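PDB 6GT9: putative sugar binding protein, which binds galactose and probably glucose, and probably serves as the sugar-recognising part of a three-component sensing system for galactan utilization. Local coordinates for residues V115-D119 and M272-A276; R127-T133 and V289-T295; A216-A222 and T241-D247; I253-Q257 and I300-L305. All blocks are in the same frame, centred on the assembly; numbering follows the deposited sequence.

In the fold
Contacts 1 and 2 belong to one lobe of the protein and contacts 3 and 4 to the other, with the galactose between them. Contacts 1 and 3 are buried, and both end in an aspartate that accepts sugar hydroxyls, Asp-119 and Asp-247; their centres lie about 25 Å apart. Contact 1 is apolar helix-on-sheet packing, whereas contact 3 pairs two parallel strands through backbone bonds. Contact 2, partly buried, adds edge strand 292-294 to the sheet that holds strand 115-118 of contact 1, and bridging waters enter its chemistry. Contact 4, likewise partly buried, combines a small aliphatic cluster with a lysine grip on a helix, about 13 Å from contact 3 between centres.

Contact 1 (V115-D119 and M272-A276). With GAL (beta-D-galactopyranose), chain E.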
# COMPACT_ATOMS: atom_id res chain seq x y z
N VAL A 115 9.05 14.89 9.73
CA VAL A 115 8.74 13.70 8.94
C VAL A 115 7.24 13.46 9.01
O VAL A 115 6.65 13.44 10.10
CB VAL A 115 9.52 12.47 9.43
CG1 VAL A 115 9.03 11.18 8.72
CG2 VAL A 115 11.03 12.67 9.17
N VAL A 116 6.62 13.32 7.84
CA VAL A 116 5.23 12.87 7.72
C VAL A 116 5.27 11.48 7.09
O VAL A 116 5.90 11.29 6.04
CB VAL A 116 4.38 13.84 6.88
CG1 VAL A 116 3.00 13.23 6.58
CG2 VAL A 116 4.20 15.18 7.62
N THR A 117 4.63 10.51 7.74
CA THR A 117 4.52 9.21 7.13
C THR A 117 3.29 9.17 6.23
O THR A 117 2.29 9.84 6.48
CB THR A 117 4.45 8.10 8.19
OG1 THR A 117 3.46 8.42 9.17
CG2 THR A 117 5.80 7.98 8.87
N ILE A 118 3.38 8.37 5.18
CA ILE A 118 2.34 8.25 4.16
C ILE A 118 2.18 6.78 3.81
O ILE A 118 3.17 6.04 3.76
CB ILE A 118 2.69 9.10 2.91
CG1 ILE A 118 1.57 9.06 1.86
CG2 ILE A 118 4.05 8.68 2.29
CD1 ILE A 118 1.74 10.11 0.81
N ASP A 119 0.92 6.35 3.63
CA ASP A 119 0.58 5.02 3.11
C ASP A 119 0.85 3.90 4.11
O ASP A 119 0.07 2.95 4.22
CB ASP A 119 1.34 4.76 1.78
CG ASP A 119 1.17 3.33 1.25
OD1 ASP A 119 1.99 2.46 1.61
OD2 ASP A 119 0.22 3.08 0.46
N MET A 272 -3.77 10.86 -0.22
CA MET A 272 -2.73 10.87 0.81
C MET A 272 -1.52 11.68 0.37
O MET A 272 -0.89 12.36 1.20
CB MET A 272 -2.34 9.45 1.25
CG MET A 272 -2.20 8.36 0.22
SD MET A 272 -1.92 6.73 1.00
CE MET A 272 -3.51 5.90 0.81
N GLY A 273 -1.19 11.67 -0.92
CA GLY A 273 -0.09 12.51 -1.39
C GLY A 273 -0.42 13.99 -1.29
O GLY A 273 0.41 14.79 -0.83
N TYR A 274 -1.63 14.38 -1.69
CA TYR A 274 -2.09 15.76 -1.57
C TYR A 274 -2.13 16.21 -0.12
O TYR A 274 -1.61 17.28 0.24
CB TYR A 274 -3.47 15.90 -2.23
CG TYR A 274 -3.99 17.32 -2.33
CD1 TYR A 274 -3.69 18.11 -3.43
CD2 TYR A 274 -4.80 17.87 -1.33
CE1 TYR A 274 -4.16 19.40 -3.54
CE2 TYR A 274 -5.28 19.17 -1.43
CZ TYR A 274 -4.95 19.92 -2.53
OH TYR A 274 -5.41 21.20 -2.67
N LYS A 275 -2.75 15.40 0.75
CA LYS A 275 -2.87 15.79 2.15
C LYS A 275 -1.53 15.76 2.87
O LYS A 275 -1.30 16.57 3.76
CB LYS A 275 -3.88 14.90 2.86
CG LYS A 275 -5.32 15.25 2.54
CD LYS A 275 -6.29 14.47 3.41
CE LYS A 275 -7.70 15.03 3.29
NZ LYS A 275 -8.58 14.46 4.33
N ALA A 276 -0.63 14.83 2.51
CA ALA A 276 0.67 14.81 3.16
C ALA A 276 1.45 16.09 2.89
O ALA A 276 2.18 16.57 3.76
CB ALA A 276 1.48 13.60 2.68
C1 GAL E . -0.38 -0.70 -2.43
C2 GAL E . 0.42 -0.15 -1.27
C3 GAL E . 1.67 0.60 -1.74
C4 GAL E . 2.52 -0.30 -2.62
C5 GAL E . 1.68 -0.91 -3.73
C6 GAL E . 2.43 -1.97 -4.54
O1 GAL E . -1.51 -1.40 -1.95
O2 GAL E . -0.37 0.76 -0.49
O3 GAL E . 2.47 0.93 -0.65
O4 GAL E . 3.10 -1.35 -1.84
O5 GAL E . 0.45 -1.57 -3.23
O6 GAL E . 1.78 -2.23 -5.76
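Ile-118 crosses Met-272 at a slant: CD1 of Ile-118 points at the helix backbone and CG1, in the same branch, meets CB of Met-272. CD1 of Ile-118 lies 3.5 Å from O of Met-272 and 3.7 Å from CA of Gly-273. The CB methyl of Ala-276 flanks the same CD1 at 4.0 Å. Two residues earlier on the strand, CG1 of Val-116 meets the same alanine methyl at 4.2 Å, so the face of the strand carrying Val-116 and Ile-118 rests on helix 269-284. The axes are 9.3 Å apart and nearly antiparallel, at 167°. CG of Met-272 sits between the backbone N and the carbonyl carbon (chi1 41°) and the chain then runs extended through chi2, which brings SD to 3.7 Å from CA of Asp-119. Beyond it the carboxylate of Asp-119 meets two neighbouring sugar hydroxyls: O2 of the galactose donates to OD2 at 2.6 Å, while O3 of the galactose lies 2.8 Å from OD1. Gln-94 also donates to OD1, which helps fix the rotation of the group. With an alanine at Asp-119, the sugar's O2 would probably lose this acceptor and the amide of Gln-94 its mate. Apolar helix-on-strand packing that delivers a polar residue at the strand's C-terminal end is typical of the sugar site in the periplasmic binding protein fold.

Contact 2 (R127-T133 and V289-T295)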
# COMPACT_ATOMS: atom_id res chain seq x y z
N ARG A 127 7.76 10.74 13.99
CA ARG A 127 7.07 11.37 12.87
C ARG A 127 5.94 12.25 13.41
O ARG A 127 5.28 11.90 14.39
CB ARG A 127 6.53 10.31 11.90
CG ARG A 127 5.54 9.34 12.52
CD ARG A 127 4.12 9.69 12.14
NE ARG A 127 3.12 8.77 12.71
CZ ARG A 127 2.59 8.89 13.93
NH1 ARG A 127 2.98 9.88 14.72
NH2 ARG A 127 1.68 8.03 14.36
N VAL A 128 5.74 13.41 12.78
CA VAL A 128 4.75 14.36 13.30
C VAL A 128 3.34 13.87 13.04
O VAL A 128 2.45 14.03 13.88
CB VAL A 128 4.96 15.76 12.69
CG1 VAL A 128 3.92 16.73 13.27
CG2 VAL A 128 6.36 16.25 12.97
N ALA A 129 3.09 13.28 11.87
CA ALA A 129 1.73 12.92 11.48
C ALA A 129 1.81 11.85 10.42
O ALA A 129 2.82 11.72 9.73
CB ALA A 129 0.94 14.12 10.94
N TYR A 130 0.72 11.08 10.31
CA TYR A 130 0.56 10.02 9.31
C TYR A 130 -0.65 10.32 8.45
O TYR A 130 -1.69 10.76 8.96
CB TYR A 130 0.39 8.66 10.00
CG TYR A 130 -0.06 7.52 9.09
CD1 TYR A 130 0.70 7.15 7.98
CD2 TYR A 130 -1.22 6.79 9.36
CE1 TYR A 130 0.31 6.11 7.15
CE2 TYR A 130 -1.62 5.71 8.53
CZ TYR A 130 -0.84 5.38 7.43
OH TYR A 130 -1.18 4.36 6.58
N VAL A 131 -0.54 10.07 7.14
CA VAL A 131 -1.69 10.12 6.23
C VAL A 131 -1.69 8.83 5.42
O VAL A 131 -0.79 8.59 4.62
CB VAL A 131 -1.66 11.33 5.29
CG1 VAL A 131 -2.99 11.44 4.55
CG2 VAL A 131 -1.38 12.61 6.06
N GLY A 132 -2.72 8.01 5.60
CA GLY A 132 -2.77 6.77 4.86
C GLY A 132 -3.91 5.92 5.37
O GLY A 132 -4.60 6.26 6.34
N THR A 133 -4.09 4.81 4.69
CA THR A 133 -5.11 3.85 5.09
C THR A 133 -4.82 3.34 6.50
O THR A 133 -3.67 3.24 6.92
CB THR A 133 -5.15 2.69 4.09
OG1 THR A 133 -5.43 3.21 2.78
CG2 THR A 133 -6.22 1.66 4.46
N VAL A 289 -1.37 19.66 13.47
CA VAL A 289 -2.15 18.78 12.60
C VAL A 289 -2.46 17.50 13.34
O VAL A 289 -1.77 17.13 14.31
CB VAL A 289 -1.39 18.45 11.29
CG1 VAL A 289 -0.92 19.75 10.59
CG2 VAL A 289 -0.20 17.57 11.58
N PRO A 290 -3.53 16.80 12.94
CA PRO A 290 -3.88 15.54 13.59
C PRO A 290 -2.75 14.54 13.47
O PRO A 290 -2.08 14.46 12.43
CB PRO A 290 -5.11 15.06 12.81
CG PRO A 290 -5.61 16.23 12.07
CD PRO A 290 -4.43 17.12 11.81
N VAL A 291 -2.55 13.74 14.52
CA VAL A 291 -1.50 12.73 14.49
C VAL A 291 -1.77 11.69 13.40
O VAL A 291 -0.85 11.26 12.69
CB VAL A 291 -1.34 12.06 15.87
CG1 VAL A 291 -0.38 10.89 15.79
CG2 VAL A 291 -0.83 13.05 16.90
N VAL A 292 -3.03 11.28 13.24
CA VAL A 292 -3.39 10.28 12.23
C VAL A 292 -4.55 10.78 11.40
O VAL A 292 -5.59 11.18 11.95
CB VAL A 292 -3.73 8.92 12.87
CG1 VAL A 292 -4.30 7.97 11.80
CG2 VAL A 292 -2.52 8.30 13.54
N THR A 293 -4.38 10.78 10.08
CA THR A 293 -5.46 11.03 9.13
C THR A 293 -5.60 9.78 8.28
O THR A 293 -4.78 9.53 7.40
CB THR A 293 -5.18 12.26 8.27
OG1 THR A 293 -5.06 13.43 9.10
CG2 THR A 293 -6.30 12.49 7.26
N ASN A 294 -6.64 8.97 8.54
CA ASN A 294 -6.87 7.75 7.77
C ASN A 294 -7.75 8.07 6.57
O ASN A 294 -8.93 8.39 6.73
CB ASN A 294 -7.53 6.66 8.62
CG ASN A 294 -6.59 6.05 9.61
OD1 ASN A 294 -6.95 5.88 10.78
ND2 ASN A 294 -5.37 5.74 9.17
N THR A 295 -7.18 7.97 5.38
CA THR A 295 -7.97 8.14 4.18
C THR A 295 -8.91 6.95 4.01
O THR A 295 -8.71 5.86 4.58
CB THR A 295 -7.06 8.33 2.96
OG1 THR A 295 -6.05 7.32 2.93
CG2 THR A 295 -6.37 9.71 3.04
O HOH W 1 0.57 15.76 14.87
O HOH W 2 -2.49 13.45 9.90
O HOH W 3 -6.94 5.15 1.69
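The ring of Tyr-130 has N of Gly-132 over one face, 3.7 Å above the plane and offset toward the rim. A chi1 of 168° swings this ring beside its own carbonyl carbon, where CD2 meets CG1 of Val-292 at the ring edge. Also at the edge, O of Thr-133 lies in the ring plane and accepts from the tyrosine OH at 2.8 Å. The guanidinium of Arg-127 has O of Val-291 over one face and CG1 of the same valine 3.7 Å from NH1; its NE forms a salt bridge with Asp-121. A phenylalanine in place of Tyr-130 would probably leave O of Thr-133 without this donor and the ring less firmly fixed in rotation. The two strands run parallel, their axes 4° apart: N of Tyr-130 donates to O of Val-291, N of Thr-293 to O of Tyr-130, and N of Gly-132 to O of Thr-293. Through this pairing, strand 292-294 forms one edge of the six-stranded parallel sheet of its lobe. Further along, ND2 of Asn-294 reaches O of Gly-132 at 3.0 Å in a nearly straight bond (178°), whereas N of Thr-295 comes to that oxygen from the opposite face of its plane, at 3.2 Å. A water links OG1 of Thr-133 to OG1 of Thr-295, and Thr-133 also bonds Gln-267, a sugar-binding residue. Another water spans O of Tyr-130, O of Pro-290 and OG1 of Thr-293.

Contact 3 (A216-A222 and T241-D247). With GAL (beta-D-galactopyranose), chain E.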
# COMPACT_ATOMS: atom_id res chain seq x y z
N ALA A 216 -9.49 -19.73 -3.51
CA ALA A 216 -9.62 -18.33 -3.14
C ALA A 216 -8.24 -17.70 -2.98
O ALA A 216 -7.35 -18.30 -2.35
CB ALA A 216 -10.44 -18.16 -1.86
N PHE A 217 -8.06 -16.50 -3.53
CA PHE A 217 -6.83 -15.73 -3.38
C PHE A 217 -7.13 -14.39 -2.74
O PHE A 217 -8.17 -13.78 -3.01
CB PHE A 217 -6.15 -15.47 -4.72
CG PHE A 217 -5.40 -16.65 -5.28
CD1 PHE A 217 -6.05 -17.58 -6.08
CD2 PHE A 217 -4.04 -16.80 -5.03
CE1 PHE A 217 -5.35 -18.66 -6.63
CE2 PHE A 217 -3.33 -17.90 -5.57
CZ PHE A 217 -3.99 -18.82 -6.37
N TYR A 218 -6.20 -13.93 -1.91
CA TYR A 218 -6.23 -12.60 -1.29
C TYR A 218 -4.89 -11.93 -1.59
O TYR A 218 -3.85 -12.41 -1.15
CB TYR A 218 -6.44 -12.72 0.22
CG TYR A 218 -6.22 -11.46 1.03
CD1 TYR A 218 -6.70 -10.22 0.61
CD2 TYR A 218 -5.59 -11.52 2.27
CE1 TYR A 218 -6.53 -9.07 1.37
CE2 TYR A 218 -5.41 -10.38 3.04
CZ TYR A 218 -5.89 -9.16 2.60
OH TYR A 218 -5.72 -8.03 3.37
N GLY A 219 -4.93 -10.83 -2.34
CA GLY A 219 -3.73 -10.04 -2.62
C GLY A 219 -3.75 -8.77 -1.78
O GLY A 219 -4.80 -8.15 -1.62
N THR A 220 -2.59 -8.39 -1.23
CA THR A 220 -2.57 -7.30 -0.27
C THR A 220 -1.88 -6.05 -0.78
O THR A 220 -1.74 -5.09 -0.02
CB THR A 220 -1.91 -7.74 1.05
OG1 THR A 220 -0.51 -7.99 0.84
CG2 THR A 220 -2.58 -9.00 1.58
N SER A 221 -1.45 -6.02 -2.04
CA SER A 221 -0.86 -4.83 -2.63
C SER A 221 -1.37 -4.69 -4.05
O SER A 221 -2.03 -5.59 -4.59
CB SER A 221 0.67 -4.86 -2.54
OG SER A 221 1.23 -5.85 -3.39
N ALA A 222 -1.04 -3.56 -4.69
CA ALA A 222 -1.83 -3.07 -5.81
C ALA A 222 -1.78 -3.95 -7.06
O ALA A 222 -2.72 -3.90 -7.87
CB ALA A 222 -1.40 -1.66 -6.19
N THR A 241 -12.63 -19.34 -9.17
CA THR A 241 -11.69 -19.02 -8.12
C THR A 241 -12.04 -17.64 -7.63
O THR A 241 -12.21 -16.78 -8.42
CB THR A 241 -10.29 -18.97 -8.73
OG1 THR A 241 -9.95 -20.24 -9.21
CG2 THR A 241 -9.26 -18.54 -7.74
N TYR A 242 -12.15 -17.47 -6.33
CA TYR A 242 -12.48 -16.18 -5.73
C TYR A 242 -11.21 -15.36 -5.53
O TYR A 242 -10.24 -15.84 -4.93
CB TYR A 242 -13.19 -16.38 -4.39
CG TYR A 242 -13.58 -15.10 -3.67
CD1 TYR A 242 -14.80 -14.49 -3.91
CD2 TYR A 242 -12.72 -14.51 -2.75
CE1 TYR A 242 -15.16 -13.31 -3.25
CE2 TYR A 242 -13.06 -13.33 -2.09
CZ TYR A 242 -14.28 -12.73 -2.34
OH TYR A 242 -14.63 -11.57 -1.67
N ILE A 243 -11.21 -14.14 -6.04
CA ILE A 243 -10.05 -13.25 -5.90
C ILE A 243 -10.50 -11.96 -5.25
O ILE A 243 -11.37 -11.26 -5.78
CB ILE A 243 -9.39 -12.94 -7.26
CG1 ILE A 243 -8.99 -14.22 -7.97
CG2 ILE A 243 -8.16 -12.06 -7.05
CD1 ILE A 243 -8.41 -13.96 -9.35
N ILE A 244 -9.89 -11.61 -4.11
CA ILE A 244 -10.03 -10.28 -3.55
C ILE A 244 -8.63 -9.66 -3.48
O ILE A 244 -7.69 -10.28 -2.98
CB ILE A 244 -10.73 -10.28 -2.17
CG1 ILE A 244 -10.87 -8.84 -1.63
CG2 ILE A 244 -10.04 -11.21 -1.19
CD1 ILE A 244 -11.90 -8.66 -0.50
N GLY A 245 -8.49 -8.47 -4.05
CA GLY A 245 -7.21 -7.78 -4.07
C GLY A 245 -7.27 -6.39 -3.49
O GLY A 245 -8.26 -6.03 -2.85
N PHE A 246 -6.22 -5.60 -3.70
CA PHE A 246 -6.12 -4.23 -3.20
C PHE A 246 -6.05 -3.24 -4.35
O PHE A 246 -5.52 -3.53 -5.42
CB PHE A 246 -4.88 -4.04 -2.29
CG PHE A 246 -5.22 -3.98 -0.83
CD1 PHE A 246 -5.58 -5.12 -0.13
CD2 PHE A 246 -5.20 -2.77 -0.15
CE1 PHE A 246 -5.89 -5.07 1.21
CE2 PHE A 246 -5.52 -2.70 1.19
CZ PHE A 246 -5.87 -3.86 1.87
N ASP A 247 -6.62 -2.06 -4.10
CA ASP A 247 -6.53 -0.87 -4.94
C ASP A 247 -7.31 -1.00 -6.23
O ASP A 247 -7.94 -2.03 -6.51
CB ASP A 247 -5.06 -0.52 -5.21
CG ASP A 247 -4.28 -0.38 -3.94
OD1 ASP A 247 -4.63 0.47 -3.09
OD2 ASP A 247 -3.35 -1.18 -3.75
C1 GAL E . -0.38 -0.70 -2.43
C2 GAL E . 0.42 -0.15 -1.27
C3 GAL E . 1.67 0.60 -1.74
C4 GAL E . 2.52 -0.30 -2.62
C5 GAL E . 1.68 -0.91 -3.73
C6 GAL E . 2.43 -1.97 -4.54
O1 GAL E . -1.51 -1.40 -1.95
O2 GAL E . -0.37 0.76 -0.49
O3 GAL E . 2.47 0.93 -0.65
O4 GAL E . 3.10 -1.35 -1.84
O5 GAL E . 0.45 -1.57 -3.23
O6 GAL E . 1.78 -2.23 -5.76
O HOH W 4 -4.36 -6.77 -5.53
O HOH W 5 -5.11 -2.56 -8.07
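With chi1 at 168°, the Tyr-218 ring swings away from its own N and beside its carbonyl carbon, which puts O of Ile-244 and CE1 of Phe-246 at the ring edge. CD1 of Tyr-218 also meets CG2 of Ile-244 at 3.9 Å, and its OH, hydrogen-bonded to O of Arg-171, lies 3.7 Å from CE1 of Phe-246. In Asp-247, CG turns anti to the carbonyl carbon (chi1 -54°), which brings OD2 beside CB of Ala-222. There OD2 of Asp-247 accepts a hydrogen bond from O1 of galactose at 2.6 Å. The Phe-246 ring takes O of Thr-220 over one face and O of Gly-219 at its edge. Behind these groups the strands pair in parallel, with N of Phe-217 donating to O of Tyr-242 at 2.7 Å, N of Ile-244 to O of Phe-217, and N of Gly-219 to O of Ile-244. Helix 224-235 joins the strands as a beta-alpha-beta crossover. Past the paired region, one water bridges O of Ser-221 and N of Phe-246, and another O of Ala-222 and O of Phe-246. N of Ala-222 donates to galactose O5 at 2.9 Å and weakly to O6. The sugar's ring oxygen and anomeric hydroxyl are thus read by a backbone N-H in the loop after strand 216-219 and a carboxylate just after strand 242-246.

Contact 4 (I253-Q257 and I300-L305); sequences IRYLQ and IRKKDL
Helix 250-258 packs here against Ile-300 of strand 298-301, the antiparallel edge strand of a mixed sheet, and against the 3-10 turn that follows it. Leu-256 supplies the main apolar surface: its CD2 meets CD1 of Ile-300 at 3.7 Å, the two side chains crossing at about a right angle, and the same methyl lies 4.2 Å from CD1 of Leu-305. Ile-253, one turn earlier, adds CD1 against CD2 of Leu-305. On the exposed side, Lys-302 first runs extended past O of Leu-256, with CG 3.7 Å from that oxygen, then bends at its end (chi4 63°) to bring NZ to Gln-257. There NZ donates to O of Gln-257 at 2.7 Å, in the carbonyl plane and on a lone pair, and to OE1 at 2.8 Å from above the amide plane. The bend of Gln-257 at chi2 (70°) turns its amide back for this second bond, and NE2 passes CD1 of Leu-305 at 3.6 Å. Within the turn, OD2 of Asp-304 accepts from N of Arg-301, while the arginine's own end forms a salt bridge with Asp-149. A lysine ammonium near the C-terminal end of a helix would probably be favoured by the helix dipole, and its two bonds tie the turn to the helix beside the aliphatic contact.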
# COMPACT_ATOMS: atom_id res chain seq x y z
N ILE A 253 -9.75 -2.91 -12.17
CA ILE A 253 -11.14 -2.59 -12.49
C ILE A 253 -11.63 -3.41 -13.68
O ILE A 253 -12.76 -3.92 -13.69
CB ILE A 253 -11.31 -1.08 -12.75
CG1 ILE A 253 -10.95 -0.27 -11.49
CG2 ILE A 253 -12.72 -0.76 -13.22
CD1 ILE A 253 -11.69 -0.69 -10.26
N ARG A 254 -10.78 -3.55 -14.70
CA ARG A 254 -11.13 -4.36 -15.87
C ARG A 254 -11.46 -5.79 -15.47
O ARG A 254 -12.50 -6.34 -15.86
CB ARG A 254 -9.98 -4.32 -16.88
CG ARG A 254 -10.27 -5.11 -18.13
CD ARG A 254 -11.60 -4.66 -18.74
NE ARG A 254 -11.97 -5.48 -19.89
CZ ARG A 254 -13.15 -6.07 -20.03
NH1 ARG A 254 -14.09 -5.94 -19.10
NH2 ARG A 254 -13.39 -6.80 -21.12
N TYR A 255 -10.58 -6.42 -14.68
CA TYR A 255 -10.81 -7.79 -14.23
C TYR A 255 -12.07 -7.89 -13.37
O TYR A 255 -12.80 -8.89 -13.44
CB TYR A 255 -9.60 -8.28 -13.44
CG TYR A 255 -8.47 -8.84 -14.27
CD1 TYR A 255 -8.68 -9.85 -15.21
CD2 TYR A 255 -7.16 -8.38 -14.09
CE1 TYR A 255 -7.64 -10.37 -15.95
CE2 TYR A 255 -6.11 -8.90 -14.83
CZ TYR A 255 -6.35 -9.89 -15.76
OH TYR A 255 -5.31 -10.41 -16.49
N LEU A 256 -12.32 -6.89 -12.53
CA LEU A 256 -13.56 -6.83 -11.76
C LEU A 256 -14.77 -6.77 -12.68
O LEU A 256 -15.78 -7.43 -12.44
CB LEU A 256 -13.51 -5.61 -10.84
CG LEU A 256 -14.33 -5.47 -9.57
CD1 LEU A 256 -14.09 -6.63 -8.62
CD2 LEU A 256 -13.91 -4.16 -8.91
N GLN A 257 -14.67 -5.98 -13.75
CA GLN A 257 -15.76 -5.92 -14.72
C GLN A 257 -15.94 -7.25 -15.43
O GLN A 257 -17.08 -7.68 -15.68
CB GLN A 257 -15.50 -4.79 -15.72
CG GLN A 257 -16.59 -4.61 -16.78
CD GLN A 257 -17.89 -4.06 -16.22
OE1 GLN A 257 -18.98 -4.44 -16.66
NE2 GLN A 257 -17.79 -3.15 -15.25
N ILE A 300 -15.06 -2.81 -2.51
CA ILE A 300 -16.00 -2.62 -3.59
C ILE A 300 -16.04 -3.89 -4.42
O ILE A 300 -15.09 -4.69 -4.45
CB ILE A 300 -15.65 -1.41 -4.48
CG1 ILE A 300 -14.27 -1.60 -5.11
CG2 ILE A 300 -15.74 -0.12 -3.66
CD1 ILE A 300 -14.21 -1.27 -6.59
N ARG A 301 -17.17 -4.08 -5.10
CA ARG A 301 -17.39 -5.20 -6.00
C ARG A 301 -17.86 -4.64 -7.34
O ARG A 301 -18.00 -3.43 -7.50
CB ARG A 301 -18.40 -6.20 -5.41
CG ARG A 301 -17.95 -6.79 -4.07
CD ARG A 301 -19.08 -7.49 -3.33
NE ARG A 301 -18.63 -8.18 -2.13
CZ ARG A 301 -18.57 -7.62 -0.92
NH1 ARG A 301 -18.92 -6.35 -0.77
NH2 ARG A 301 -18.15 -8.32 0.13
N LYS A 302 -18.12 -5.54 -8.29
CA LYS A 302 -18.56 -5.14 -9.62
C LYS A 302 -19.83 -4.30 -9.58
O LYS A 302 -20.02 -3.43 -10.44
CB LYS A 302 -18.77 -6.39 -10.48
CG LYS A 302 -19.21 -6.12 -11.91
CD LYS A 302 -19.66 -7.41 -12.57
CE LYS A 302 -20.33 -7.16 -13.90
NZ LYS A 302 -19.39 -6.54 -14.87
N LYS A 303 -20.72 -4.54 -8.61
CA LYS A 303 -21.94 -3.75 -8.50
C LYS A 303 -21.67 -2.29 -8.15
O LYS A 303 -22.58 -1.46 -8.27
CB LYS A 303 -22.88 -4.35 -7.44
CG LYS A 303 -22.34 -4.23 -6.01
CD LYS A 303 -23.30 -4.74 -4.95
CE LYS A 303 -23.61 -6.22 -5.13
NZ LYS A 303 -22.39 -7.03 -5.45
N ASP A 304 -20.46 -1.97 -7.72
CA ASP A 304 -20.14 -0.59 -7.38
C ASP A 304 -19.53 0.17 -8.54
O ASP A 304 -19.35 1.38 -8.43
CB ASP A 304 -19.19 -0.57 -6.18
CG ASP A 304 -19.81 -1.17 -4.94
OD1 ASP A 304 -20.72 -0.53 -4.37
OD2 ASP A 304 -19.39 -2.28 -4.52
N LEU A 305 -19.23 -0.50 -9.64
CA LEU A 305 -18.75 0.15 -10.85
C LEU A 305 -19.92 0.74 -11.59
O LEU A 305 -20.89 0.02 -11.85
CB LEU A 305 -18.01 -0.82 -11.74
CG LEU A 305 -16.94 -1.62 -11.02
CD1 LEU A 305 -16.32 -2.60 -12.00
CD2 LEU A 305 -15.90 -0.70 -10.41